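Local coordinates for structural PPIase-like protein L605 (Mimivirus, PDB 2OSE) that probably catalyses peptidyl-prolyl cis-trans isomerisation and may bind cyclosporin A, as a trimeric, virally encoded cyclophilin, at residues A[18-23]-A[28-33]; A[149-154]-A[178-183]; A[79-84]-A[88-93]. One frame throughout, in Å; residues are numbered along the deposited sequence.

Contact 1 of 3, residues A[18-23]-A[28-33]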
ATOM      1  N   TYR A  18       1.421 -30.127   1.045  1.00 23.23           N
ATOM      2  CA  TYR A  18       2.406 -29.386   1.835  1.00 24.16           C
ATOM      3  C   TYR A  18       2.859 -28.106   1.129  1.00 24.26           C
ATOM      4  O   TYR A  18       2.808 -28.002  -0.108  1.00 23.70           O
ATOM      5  CB  TYR A  18       3.626 -30.275   2.153  1.00 24.79           C
ATOM      6  CG  TYR A  18       4.261 -30.885   0.904  1.00 25.55           C
ATOM      7  CD1 TYR A  18       5.275 -30.217   0.225  1.00 27.28           C
ATOM      8  CD2 TYR A  18       3.811 -32.118   0.383  1.00 27.33           C
ATOM      9  CE1 TYR A  18       5.857 -30.766  -0.956  1.00 28.55           C
ATOM     10  CE2 TYR A  18       4.373 -32.654  -0.802  1.00 28.70           C
ATOM     11  CZ  TYR A  18       5.391 -31.964  -1.455  1.00 27.86           C
ATOM     12  OH  TYR A  18       5.952 -32.492  -2.620  1.00 31.70           O
ATOM     13  N   MET A  19       3.320 -27.158   1.933  1.00 25.08           N
ATOM     14  CA  MET A  19       3.901 -25.900   1.475  1.00 27.62           C
ATOM     15  C   MET A  19       5.011 -25.488   2.442  1.00 26.24           C
ATOM     16  O   MET A  19       4.729 -25.190   3.626  1.00 24.73           O
ATOM     17  CB  MET A  19       2.866 -24.771   1.546  1.00 26.84           C
ATOM     18  CG  MET A  19       1.980 -24.622   0.408  1.00 30.74           C
ATOM     19  SD  MET A  19       0.660 -23.406   0.813  1.00 32.33           S
ATOM     20  CE  MET A  19      -0.225 -23.692  -0.711  1.00 30.54           C
ATOM     21  N   ASP A  20       6.233 -25.388   1.930  1.00 26.18           N
ATOM     22  CA  ASP A  20       7.311 -24.650   2.645  1.00 25.79           C
ATOM     23  C   ASP A  20       6.989 -23.162   2.692  1.00 25.14           C
ATOM     24  O   ASP A  20       6.453 -22.612   1.715  1.00 24.43           O
ATOM     25  CB  ASP A  20       8.654 -24.809   1.931  1.00 25.26           C
ATOM     26  CG  ASP A  20       9.329 -26.078   2.257  1.00 28.78           C
ATOM     27  OD1 ASP A  20       9.073 -26.669   3.341  1.00 32.12           O
ATOM     28  OD2 ASP A  20      10.133 -26.518   1.417  1.00 30.45           O
ATOM     29  N   ILE A  21       7.304 -22.522   3.820  1.00 25.34           N
ATOM     30  CA  ILE A  21       7.170 -21.054   3.972  1.00 26.25           C
ATOM     31  C   ILE A  21       8.586 -20.495   3.998  1.00 28.00           C
ATOM     32  O   ILE A  21       9.452 -21.028   4.703  1.00 28.15           O
ATOM     33  CB  ILE A  21       6.395 -20.644   5.263  1.00 27.24           C
ATOM     34  CG1 ILE A  21       5.053 -21.419   5.358  1.00 26.20           C
ATOM     35  CG2 ILE A  21       6.143 -19.102   5.329  1.00 25.40           C
ATOM     36  CD1 ILE A  21       3.990 -20.904   4.387  1.00 28.80           C
ATOM     37  N   VAL A  22       8.828 -19.494   3.157  1.00 29.08           N
ATOM     38  CA  VAL A  22      10.185 -18.963   2.939  1.00 30.00           C
ATOM     39  C   VAL A  22      10.191 -17.511   3.415  1.00 30.55           C
ATOM     40  O   VAL A  22       9.207 -16.787   3.261  1.00 29.39           O
ATOM     41  CB  VAL A  22      10.596 -19.087   1.424  1.00 30.20           C
ATOM     42  CG1 VAL A  22      11.915 -18.310   1.088  1.00 31.08           C
ATOM     43  CG2 VAL A  22      10.712 -20.560   1.019  1.00 28.19           C
ATOM     44  N   LEU A  23      11.294 -17.105   4.028  1.00 32.54           N
ATOM     45  CA  LEU A  23      11.529 -15.695   4.375  1.00 34.14           C
ATOM     46  C   LEU A  23      13.015 -15.413   4.139  1.00 36.16           C
ATOM     47  O   LEU A  23      13.892 -16.085   4.703  1.00 36.52           O
ATOM     48  CB  LEU A  23      11.177 -15.426   5.835  1.00 34.47           C
ATOM     49  CG  LEU A  23      11.581 -14.074   6.460  1.00 33.77           C
ATOM     50  CD1 LEU A  23      10.636 -13.028   6.007  1.00 32.72           C
ATOM     51  CD2 LEU A  23      11.604 -14.153   7.973  1.00 35.02           C
ATOM     52  N   ILE A  28      11.485 -21.240   6.605  1.00 30.96           N
ATOM     53  CA  ILE A  28      11.200 -21.152   8.042  1.00 30.61           C
ATOM     54  C   ILE A  28      10.290 -22.283   8.626  1.00 28.74           C
ATOM     55  O   ILE A  28      10.183 -22.434   9.824  1.00 27.12           O
ATOM     56  CB  ILE A  28      10.691 -19.774   8.430  1.00 31.10           C
ATOM     57  CG1 ILE A  28       9.333 -19.495   7.826  1.00 31.94           C
ATOM     58  CG2 ILE A  28      11.720 -18.681   8.029  1.00 33.29           C
ATOM     59  CD1 ILE A  28       8.810 -18.111   8.182  1.00 35.57           C
ATOM     60  N   GLY A  29       9.680 -23.090   7.771  1.00 26.69           N
ATOM     61  CA  GLY A  29       8.852 -24.178   8.249  1.00 26.81           C
ATOM     62  C   GLY A  29       7.981 -24.676   7.128  1.00 25.79           C
ATOM     63  O   GLY A  29       7.971 -24.080   6.052  1.00 27.60           O
ATOM     64  N   ARG A  30       7.298 -25.789   7.371  1.00 23.87           N
ATOM     65  CA  ARG A  30       6.391 -26.385   6.373  1.00 22.60           C
ATOM     66  C   ARG A  30       4.958 -26.525   6.906  1.00 22.22           C
ATOM     67  O   ARG A  30       4.752 -27.002   8.014  1.00 21.95           O
ATOM     68  CB  ARG A  30       6.930 -27.758   5.920  1.00 21.36           C
ATOM     69  CG  ARG A  30       6.055 -28.537   4.948  1.00 21.83           C
ATOM     70  CD  ARG A  30       6.822 -29.689   4.335  1.00 22.72           C
ATOM     71  NE  ARG A  30       7.752 -29.206   3.301  1.00 23.55           N
ATOM     72  CZ  ARG A  30       8.189 -29.935   2.265  1.00 23.41           C
ATOM     73  NH1 ARG A  30       7.804 -31.196   2.101  1.00 26.29           N
ATOM     74  NH2 ARG A  30       9.024 -29.410   1.382  1.00 26.58           N
ATOM     75  N   LEU A  31       3.973 -26.106   6.107  1.00 20.64           N
ATOM     76  CA  LEU A  31       2.565 -26.352   6.434  1.00 20.91           C
ATOM     77  C   LEU A  31       2.108 -27.622   5.751  1.00 20.67           C
ATOM     78  O   LEU A  31       2.483 -27.871   4.620  1.00 22.72           O
ATOM     79  CB  LEU A  31       1.696 -25.174   5.972  1.00 20.45           C
ATOM     80  CG  LEU A  31       2.044 -23.781   6.513  1.00 18.95           C
ATOM     81  CD1 LEU A  31       1.037 -22.765   5.877  1.00 23.08           C
ATOM     82  CD2 LEU A  31       2.010 -23.710   8.041  1.00 20.49           C
ATOM     83  N   GLN A  32       1.342 -28.440   6.461  1.00 20.03           N
ATOM     84  CA  GLN A  32       0.748 -29.655   5.938  1.00 19.76           C
ATOM     85  C   GLN A  32      -0.732 -29.461   6.096  1.00 19.87           C
ATOM     86  O   GLN A  32      -1.206 -29.164   7.183  1.00 18.66           O
ATOM     87  CB  GLN A  32       1.189 -30.836   6.794  1.00 20.03           C
ATOM     88  CG  GLN A  32       2.713 -31.194   6.668  1.00 21.41           C
ATOM     89  CD  GLN A  32       3.039 -32.338   7.580  1.00 23.43           C
ATOM     90  OE1 GLN A  32       2.995 -32.177   8.791  1.00 25.82           O
ATOM     91  NE2 GLN A  32       3.336 -33.508   7.020  1.00 22.81           N
ATOM     92  N   ILE A  33      -1.463 -29.603   5.001  1.00 20.78           N
ATOM     93  CA  ILE A  33      -2.863 -29.190   4.976  1.00 22.27           C
ATOM     94  C   ILE A  33      -3.722 -30.335   4.462  1.00 22.59           C
ATOM     95  O   ILE A  33      -3.413 -30.925   3.426  1.00 22.12           O
ATOM     96  CB  ILE A  33      -3.040 -27.948   4.042  1.00 22.85           C
ATOM     97  CG1 ILE A  33      -2.309 -26.718   4.604  1.00 21.91           C
ATOM     98  CG2 ILE A  33      -4.545 -27.587   3.839  1.00 23.91           C
ATOM     99  CD1 ILE A  33      -2.054 -25.638   3.555  1.00 22.56           C
TER
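The guanidinium of Arg30 lies between two residues of the facing strand, Tyr18 and Asp20, and meets each in a different way. Tyr18 and Arg30 run side by side and point the same way, their flat groups only 11° from parallel. Tyr18 CD1 covers one face of the guanidinium, off toward its rim, and sits 3.3 Å from Arg30 NH1. Standing CG between its backbone N and carbonyl carbon (chi1 54°) raises the phenol beside the arginine. Asp20 takes the edge of the same group: Arg30 NE reaches Asp20 OD1 at 2.9 Å and Arg30 NH2 reaches Asp20 OD2 at 3.1 Å, a two-nitrogen, side-on salt bridge. Both oxygens lie close to the guanidinium plane, yet the nitrogens come from above the carboxylate, whose plane is turned 49° from that of the arginine. A bend at the third torsion of the otherwise extended Arg30 chain turns the head group toward its partners.

The backbones form an antiparallel ladder. Met19 and Leu31 are a hydrogen-bonded pair, with Met19 N to Leu31 O at 2.9 Å and Leu31 N to Met19 O at 2.8 Å; Ile21 N also bonds Gly29 O. On the face carrying Met19, Ile21 and Leu31 the chemistry is apolar. Ile21 CD1 rests 3.8 Å from Leu31 CD1, while Ile21 CG2 meets Ile28 CD1 at 4.0 Å. Helix 177-186 covers Ile21 and Leu31, and helix 41-52 covers Met19.

This hairpin is thus two-sided: apolar toward the helices, polar on the face of Tyr18, Asp20, Arg30 and Gln32, whose NE2 bonds Tyr206 OH. With Asp20 buried, the paired, nearly straight bonds from Arg30 probably offset the cost of enclosing its carboxylate and limit rotation of the guanidinium.

Contact 2 of 3, residues A[149-154]-A[178-183]; sequences ITLDDI and DVLDKI
Leu151 and Leu180 mark the closest approach of the two backbones, their CA atoms 6.0 Å apart, and no hydrogen bond joins the segments. Residues 149-154 run from the last two residues of strand 147-150, Ile149 and Thr150, into loop, whereas 178-183 is helical throughout, with backbone bonds such as Ile183 N to Val179 O at 3.0 Å. The contact therefore rests on side chains and on backbone carbonyls that they touch.

Leu180 is the helix residue that reaches across. Its CG is anti to the carbonyl carbon (chi1 -61°), and the extended second torsion carries the two methyls toward the end of the strand. CD1 makes the closest approaches: Leu180 CD1 lies 3.8 Å from Ile149 CG2 and 3.6 Å from Thr150 O. Ile149 and Leu180 cross at about a right angle, with the CG2 branch of Ile149 against the forked end of Leu180, whose CD2 is 4.0 Å from Ile149 CG2. Leu151 comes in nearer the root of the same side chain. Leu151 CD2 stands 4.1 Å from Leu180 CB and 3.8 Å from Leu180 O, so one branch touches both the base of the leucine and the helix backbone.

Thr150 turns from the helix, and its OG1 bonds Ser125 O and Leu128 N instead. Farther out, Asp152 pairs with Arg155 and Asp181 with Lys126. The side chains that meet are apolar, touching only backbone carbonyls among polar atoms.

Leu31 of strand 26-35 and Ile90 of strand 89-92 extend this packing. The arrangement, a helix laid by its apolar side against the curved antiparallel sheet, belongs to the cyclophilin fold, in which helices close the ends of a beta barrel.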
ATOM      1  N   ILE A 149      -5.278 -18.452   5.292  1.00 22.88           N
ATOM      2  CA  ILE A 149      -5.103 -19.324   6.472  1.00 21.99           C
ATOM      3  C   ILE A 149      -5.218 -18.489   7.724  1.00 22.36           C
ATOM      4  O   ILE A 149      -4.563 -17.420   7.853  1.00 21.53           O
ATOM      5  CB  ILE A 149      -3.718 -20.090   6.424  1.00 21.21           C
ATOM      6  CG1 ILE A 149      -3.608 -20.927   5.141  1.00 21.09           C
ATOM      7  CG2 ILE A 149      -3.514 -20.949   7.677  1.00 20.88           C
ATOM      8  CD1 ILE A 149      -2.279 -21.634   4.982  1.00 20.75           C
ATOM      9  N   THR A 150      -6.025 -18.962   8.673  1.00 23.09           N
ATOM     10  CA  THR A 150      -6.203 -18.239   9.932  1.00 22.96           C
ATOM     11  C   THR A 150      -5.024 -18.467  10.876  1.00 23.46           C
ATOM     12  O   THR A 150      -4.521 -19.615  11.010  1.00 23.03           O
ATOM     13  CB  THR A 150      -7.517 -18.626  10.681  1.00 23.59           C
ATOM     14  OG1 THR A 150      -7.633 -20.063  10.735  1.00 25.04           O
ATOM     15  CG2 THR A 150      -8.749 -18.056   9.976  1.00 23.71           C
ATOM     16  N   LEU A 151      -4.640 -17.399  11.600  1.00 23.87           N
ATOM     17  CA  LEU A 151      -3.500 -17.429  12.539  1.00 24.61           C
ATOM     18  C   LEU A 151      -3.971 -17.659  13.961  1.00 26.38           C
ATOM     19  O   LEU A 151      -3.157 -17.922  14.861  1.00 26.60           O
ATOM     20  CB  LEU A 151      -2.664 -16.135  12.484  1.00 23.98           C
ATOM     21  CG  LEU A 151      -1.996 -15.823  11.144  1.00 22.99           C
ATOM     22  CD1 LEU A 151      -1.372 -14.419  11.144  1.00 24.48           C
ATOM     23  CD2 LEU A 151      -0.942 -16.872  10.732  1.00 17.63           C
ATOM     24  N   ASP A 152      -5.282 -17.561  14.177  1.00 27.84           N
ATOM     25  CA  ASP A 152      -5.803 -17.769  15.518  1.00 29.38           C
ATOM     26  C   ASP A 152      -7.231 -18.267  15.451  1.00 29.98           C
ATOM     27  O   ASP A 152      -7.813 -18.320  14.361  1.00 29.44           O
ATOM     28  CB  ASP A 152      -5.746 -16.459  16.310  1.00 29.99           C
ATOM     29  CG  ASP A 152      -5.696 -16.687  17.811  1.00 34.69           C
ATOM     30  OD1 ASP A 152      -5.888 -17.840  18.292  1.00 40.09           O
ATOM     31  OD2 ASP A 152      -5.450 -15.707  18.522  1.00 40.83           O
ATOM     32  N   ASP A 153      -7.768 -18.647  16.617  1.00 30.43           N
ATOM     33  CA  ASP A 153      -9.194 -18.912  16.806  1.00 33.16           C
ATOM     34  C   ASP A 153      -9.910 -17.548  16.846  1.00 33.65           C
ATOM     35  O   ASP A 153      -9.285 -16.522  17.114  1.00 33.18           O
ATOM     36  CB  ASP A 153      -9.441 -19.590  18.170  1.00 33.25           C
ATOM     37  CG  ASP A 153      -8.760 -20.938  18.305  1.00 37.76           C
ATOM     38  OD1 ASP A 153      -8.624 -21.679  17.299  1.00 39.86           O
ATOM     39  OD2 ASP A 153      -8.370 -21.267  19.449  1.00 44.08           O
ATOM     40  N   ILE A 154     -11.215 -17.538  16.601  1.00 35.87           N
ATOM     41  CA  ILE A 154     -12.003 -16.337  16.912  1.00 37.51           C
ATOM     42  C   ILE A 154     -11.818 -15.981  18.392  1.00 38.81           C
ATOM     43  O   ILE A 154     -11.797 -16.859  19.252  1.00 38.49           O
ATOM     44  CB  ILE A 154     -13.499 -16.515  16.620  1.00 37.83           C
ATOM     45  CG1 ILE A 154     -13.752 -16.675  15.121  1.00 37.25           C
ATOM     46  CG2 ILE A 154     -14.289 -15.313  17.144  1.00 38.89           C
ATOM     47  CD1 ILE A 154     -15.243 -16.698  14.735  1.00 37.80           C
ATOM     48  N   ASP A 178       2.881 -24.385  14.465  1.00 24.49           N
ATOM     49  CA  ASP A 178       4.039 -23.647  15.019  1.00 25.18           C
ATOM     50  C   ASP A 178       4.715 -22.711  14.028  1.00 25.44           C
ATOM     51  O   ASP A 178       5.408 -21.775  14.429  1.00 25.49           O
ATOM     52  CB  ASP A 178       5.100 -24.572  15.674  1.00 26.16           C
ATOM     53  CG  ASP A 178       5.349 -25.891  14.898  1.00 30.07           C
ATOM     54  OD1 ASP A 178       4.745 -26.127  13.838  1.00 28.67           O
ATOM     55  OD2 ASP A 178       6.142 -26.731  15.396  1.00 36.29           O
ATOM     56  N   VAL A 179       4.534 -22.985  12.736  1.00 24.59           N
ATOM     57  CA  VAL A 179       5.072 -22.120  11.664  1.00 25.07           C
ATOM     58  C   VAL A 179       4.174 -20.890  11.553  1.00 24.35           C
ATOM     59  O   VAL A 179       4.647 -19.748  11.438  1.00 24.87           O
ATOM     60  CB  VAL A 179       5.168 -22.898  10.327  1.00 24.17           C
ATOM     61  CG1 VAL A 179       5.732 -22.004   9.209  1.00 24.18           C
ATOM     62  CG2 VAL A 179       6.026 -24.116  10.539  1.00 26.57           C
ATOM     63  N   LEU A 180       2.871 -21.115  11.628  1.00 23.50           N
ATOM     64  CA  LEU A 180       1.911 -20.017  11.752  1.00 23.24           C
ATOM     65  C   LEU A 180       2.209 -19.108  12.946  1.00 23.48           C
ATOM     66  O   LEU A 180       2.111 -17.909  12.828  1.00 23.79           O
ATOM     67  CB  LEU A 180       0.459 -20.519  11.826  1.00 23.26           C
ATOM     68  CG  LEU A 180      -0.064 -21.310  10.613  1.00 22.60           C
ATOM     69  CD1 LEU A 180      -1.549 -21.626  10.810  1.00 21.63           C
ATOM     70  CD2 LEU A 180       0.158 -20.597   9.261  1.00 23.72           C
ATOM     71  N   ASP A 181       2.540 -19.683  14.095  1.00 24.04           N
ATOM     72  CA  ASP A 181       2.965 -18.900  15.254  1.00 24.32           C
ATOM     73  C   ASP A 181       4.197 -18.004  14.979  1.00 23.77           C
ATOM     74  O   ASP A 181       4.217 -16.866  15.394  1.00 23.42           O
ATOM     75  CB  ASP A 181       3.268 -19.806  16.451  1.00 25.47           C
ATOM     76  CG  ASP A 181       2.055 -20.575  16.944  1.00 27.24           C
ATOM     77  OD1 ASP A 181       0.906 -20.103  16.802  1.00 30.85           O
ATOM     78  OD2 ASP A 181       2.261 -21.690  17.466  1.00 30.72           O
ATOM     79  N   LYS A 182       5.212 -18.542  14.321  1.00 24.02           N
ATOM     80  CA  LYS A 182       6.416 -17.789  13.946  1.00 24.97           C
ATOM     81  C   LYS A 182       6.054 -16.578  13.061  1.00 25.57           C
ATOM     82  O   LYS A 182       6.513 -15.459  13.304  1.00 24.73           O
ATOM     83  CB  LYS A 182       7.404 -18.696  13.219  1.00 24.80           C
ATOM     84  CG  LYS A 182       8.137 -19.704  14.146  1.00 24.30           C
ATOM     85  CD  LYS A 182       9.151 -20.546  13.359  1.00 25.67           C
ATOM     86  CE  LYS A 182       9.852 -21.514  14.332  1.00 28.92           C
ATOM     87  NZ  LYS A 182      10.915 -22.315  13.603  1.00 35.82           N
ATOM     88  N   ILE A 183       5.245 -16.833  12.026  1.00 25.48           N
ATOM     89  CA  ILE A 183       4.726 -15.773  11.145  1.00 25.27           C
ATOM     90  C   ILE A 183       4.019 -14.686  11.955  1.00 25.57           C
ATOM     91  O   ILE A 183       4.349 -13.494  11.838  1.00 24.66           O
ATOM     92  CB  ILE A 183       3.776 -16.350  10.036  1.00 25.42           C
ATOM     93  CG1 ILE A 183       4.576 -17.234   9.059  1.00 24.53           C
ATOM     94  CG2 ILE A 183       3.094 -15.202   9.281  1.00 25.18           C
ATOM     95  CD1 ILE A 183       3.687 -18.178   8.186  1.00 25.57           C
TER

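Contact 3 of 3, residues A[79-84]-A[88-93]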
ATOM      1  N   CYS A  79       4.770 -17.762  -4.865  1.00 33.53           N
ATOM      2  CA  CYS A  79       3.747 -16.795  -4.436  1.00 33.35           C
ATOM      3  C   CYS A  79       4.088 -16.127  -3.118  1.00 33.09           C
ATOM      4  O   CYS A  79       4.542 -16.794  -2.166  1.00 32.10           O
ATOM      5  CB  CYS A  79       2.395 -17.473  -4.277  1.00 33.41           C
ATOM      6  SG  CYS A  79       1.648 -17.875  -5.814  1.00 36.30           S
ATOM      7  N   LYS A  80       3.851 -14.819  -3.057  1.00 33.29           N
ATOM      8  CA  LYS A  80       4.028 -14.057  -1.822  1.00 34.22           C
ATOM      9  C   LYS A  80       2.747 -14.088  -0.997  1.00 33.28           C
ATOM     10  O   LYS A  80       1.648 -14.236  -1.541  1.00 32.42           O
ATOM     11  CB  LYS A  80       4.402 -12.597  -2.116  1.00 35.06           C
ATOM     12  CG  LYS A  80       5.638 -12.440  -3.029  1.00 37.39           C
ATOM     13  CD  LYS A  80       6.055 -10.965  -3.166  1.00 38.20           C
ATOM     14  CE  LYS A  80       7.309 -10.839  -4.072  1.00 40.33           C
ATOM     15  NZ  LYS A  80       7.529  -9.380  -4.412  1.00 46.10           N
ATOM     16  N   PHE A  81       2.893 -13.957   0.318  1.00 32.67           N
ATOM     17  CA  PHE A  81       1.744 -13.732   1.173  1.00 33.46           C
ATOM     18  C   PHE A  81       1.501 -12.239   1.130  1.00 35.23           C
ATOM     19  O   PHE A  81       2.296 -11.469   1.672  1.00 35.94           O
ATOM     20  CB  PHE A  81       1.976 -14.289   2.586  1.00 31.89           C
ATOM     21  CG  PHE A  81       1.905 -15.793   2.627  1.00 28.89           C
ATOM     22  CD1 PHE A  81       0.666 -16.441   2.776  1.00 27.62           C
ATOM     23  CD2 PHE A  81       3.038 -16.554   2.422  1.00 28.54           C
ATOM     24  CE1 PHE A  81       0.584 -17.846   2.750  1.00 26.86           C
ATOM     25  CE2 PHE A  81       2.976 -17.957   2.413  1.00 31.09           C
ATOM     26  CZ  PHE A  81       1.744 -18.598   2.582  1.00 27.31           C
ATOM     27  N   HIS A  82       0.422 -11.850   0.454  1.00 36.75           N
ATOM     28  CA  HIS A  82       0.214 -10.444   0.028  1.00 37.97           C
ATOM     29  C   HIS A  82      -0.632  -9.594   0.968  1.00 38.98           C
ATOM     30  O   HIS A  82      -0.570  -8.350   0.923  1.00 40.96           O
ATOM     31  CB  HIS A  82      -0.287 -10.361  -1.431  1.00 37.43           C
ATOM     32  CG  HIS A  82      -1.604 -11.042  -1.698  1.00 36.17           C
ATOM     33  ND1 HIS A  82      -2.797 -10.611  -1.158  1.00 35.59           N
ATOM     34  CD2 HIS A  82      -1.922 -12.072  -2.519  1.00 34.60           C
ATOM     35  CE1 HIS A  82      -3.786 -11.352  -1.615  1.00 34.57           C
ATOM     36  NE2 HIS A  82      -3.283 -12.251  -2.440  1.00 35.90           N
ATOM     37  N   ASN A  83      -1.420 -10.252   1.815  1.00 38.82           N
ATOM     38  CA  ASN A  83      -2.241  -9.582   2.803  1.00 38.33           C
ATOM     39  C   ASN A  83      -2.016 -10.414   4.043  1.00 38.85           C
ATOM     40  O   ASN A  83      -2.192 -11.663   3.995  1.00 38.84           O
ATOM     41  CB  ASN A  83      -3.746  -9.636   2.442  1.00 38.26           C
ATOM     42  CG  ASN A  83      -4.191  -8.537   1.477  1.00 39.72           C
ATOM     43  OD1 ASN A  83      -4.949  -7.648   1.861  1.00 41.29           O
ATOM     44  ND2 ASN A  83      -3.742  -8.601   0.223  1.00 38.50           N
ATOM     45  N   VAL A  84      -1.587  -9.754   5.121  1.00 37.53           N
ATOM     46  CA  VAL A  84      -1.243 -10.414   6.381  1.00 36.49           C
ATOM     47  C   VAL A  84      -1.753  -9.538   7.497  1.00 36.42           C
ATOM     48  O   VAL A  84      -1.679  -8.286   7.412  1.00 37.21           O
ATOM     49  CB  VAL A  84       0.271 -10.734   6.548  1.00 36.90           C
ATOM     50  CG1 VAL A  84       0.785 -11.634   5.406  1.00 34.94           C
ATOM     51  CG2 VAL A  84       1.133  -9.446   6.690  1.00 38.26           C
ATOM     52  N   ASN A  88      -4.822 -12.714  13.095  1.00 26.59           N
ATOM     53  CA  ASN A  88      -5.962 -12.976  12.225  1.00 27.20           C
ATOM     54  C   ASN A  88      -5.673 -13.972  11.125  1.00 26.52           C
ATOM     55  O   ASN A  88      -6.083 -15.137  11.238  1.00 26.39           O
ATOM     56  CB  ASN A  88      -6.578 -11.684  11.653  1.00 26.50           C
ATOM     57  CG  ASN A  88      -7.285 -10.894  12.693  1.00 27.71           C
ATOM     58  OD1 ASN A  88      -8.526 -10.975  12.846  1.00 30.00           O
ATOM     59  ND2 ASN A  88      -6.508 -10.129  13.466  1.00 28.79           N
ATOM     60  N   TYR A  89      -4.955 -13.542  10.088  1.00 25.66           N
ATOM     61  CA  TYR A  89      -4.788 -14.372   8.868  1.00 25.61           C
ATOM     62  C   TYR A  89      -3.601 -14.001   8.026  1.00 24.89           C
ATOM     63  O   TYR A  89      -3.017 -12.912   8.186  1.00 25.07           O
ATOM     64  CB  TYR A  89      -6.052 -14.337   7.973  1.00 25.57           C
ATOM     65  CG  TYR A  89      -6.567 -12.922   7.658  1.00 26.50           C
ATOM     66  CD1 TYR A  89      -5.889 -12.100   6.754  1.00 26.73           C
ATOM     67  CD2 TYR A  89      -7.743 -12.439   8.247  1.00 24.70           C
ATOM     68  CE1 TYR A  89      -6.362 -10.788   6.461  1.00 29.20           C
ATOM     69  CE2 TYR A  89      -8.221 -11.117   7.963  1.00 28.18           C
ATOM     70  CZ  TYR A  89      -7.510 -10.323   7.083  1.00 26.84           C
ATOM     71  OH  TYR A  89      -7.953  -9.046   6.807  1.00 31.81           O
ATOM     72  N   ILE A  90      -3.257 -14.897   7.101  1.00 24.22           N
ATOM     73  CA  ILE A  90      -2.340 -14.571   6.015  1.00 23.76           C
ATOM     74  C   ILE A  90      -3.056 -14.984   4.715  1.00 24.33           C
ATOM     75  O   ILE A  90      -3.889 -15.884   4.746  1.00 24.21           O
ATOM     76  CB  ILE A  90      -0.991 -15.310   6.145  1.00 23.97           C
ATOM     77  CG1 ILE A  90      -1.199 -16.833   6.205  1.00 23.90           C
ATOM     78  CG2 ILE A  90      -0.185 -14.793   7.366  1.00 21.96           C
ATOM     79  CD1 ILE A  90       0.110 -17.589   6.269  1.00 25.32           C
ATOM     80  N   VAL A  91      -2.708 -14.355   3.598  1.00 23.61           N
ATOM     81  CA  VAL A  91      -3.409 -14.575   2.314  1.00 24.06           C
ATOM     82  C   VAL A  91      -2.389 -14.657   1.205  1.00 24.96           C
ATOM     83  O   VAL A  91      -1.405 -13.915   1.208  1.00 26.06           O
ATOM     84  CB  VAL A  91      -4.475 -13.460   2.032  1.00 24.13           C
ATOM     85  CG1 VAL A  91      -5.157 -13.692   0.701  1.00 23.89           C
ATOM     86  CG2 VAL A  91      -5.509 -13.454   3.124  1.00 22.44           C
ATOM     87  N   SER A  92      -2.580 -15.592   0.273  1.00 25.19           N
ATOM     88  CA  SER A  92      -1.688 -15.734  -0.862  1.00 25.94           C
ATOM     89  C   SER A  92      -2.465 -16.184  -2.106  1.00 27.36           C
ATOM     90  O   SER A  92      -3.677 -16.257  -2.060  1.00 26.66           O
ATOM     91  CB  SER A  92      -0.549 -16.718  -0.534  1.00 25.79           C
ATOM     92  OG  SER A  92       0.479 -16.641  -1.509  1.00 26.57           O
ATOM     93  N   GLY A  93      -1.768 -16.441  -3.214  1.00 28.67           N
ATOM     94  CA  GLY A  93      -2.415 -17.026  -4.389  1.00 32.18           C
ATOM     95  C   GLY A  93      -2.266 -16.328  -5.728  1.00 33.92           C
ATOM     96  O   GLY A  93      -2.871 -16.767  -6.709  1.00 35.13           O
TER
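With chi1 at -167°, Ser92 sends OG away from its own N and beside its carbonyl carbon, onto Lys80 O at 2.7 Å, while CG of Phe81, anti to the carbonyl carbon (chi1 -74°), brings the ring against the same serine. Ser92 OG donates from well above the carbonyl plane of Lys80. Ser92 CB makes a CH-pi contact over one face of the Phe81 ring, 4.0 Å from the centroid. Ile90 CD1 approaches that ring obliquely, 3.6 Å from Phe81 CE1. The segments belong to an antiparallel hairpin of the cyclophilin sheet, with Asn83 and Val91 as a hydrogen-bonded pair, although Val91 N to Asn83 O is weak; at its turn end Asn88 and Tyr89 face Leu85 in a classic beta bulge. His82 N bonds Val91 O at 2.9 Å, and that oxygen also lies over one face of the imidazole. The bond from Asn83 ND2 to His82 ND1, nearly in the ring plane, would hold the ring, but at 2.6 Å it is unusually short and its detail doubtful; buried His82 NE2 has no partner. Val91 CG1 packs 3.6 Å from His82 CE1, and Gly192 of a neighbouring subunit lies against His82, Asn83 and Val91.

All three contacts draw on one curved antiparallel sheet, but at different depths. Contact 2 is wholly buried, has no hydrogen bond between its segments and packs through apolar side chains; its helix 177-186 also covers the apolar face of contact 1, where Leu31 CD2 meets Leu180 CD2 at 3.8 Å. Contact 1 is buried on that side too, yet keeps a charged pair on its other face. Contact 3 is only partly buried: its Phe81 touches Ile21 of contact 1 inside, whereas His82, Asn83 and Val91 pack against another subunit. Strands 89-92 and 147-150 are neighbours, so contacts 2 and 3 are joined by backbone, probably through Ile90 N to Ile149 O at 2.9 Å, while contacts 1 and 3 meet by side-chain packing.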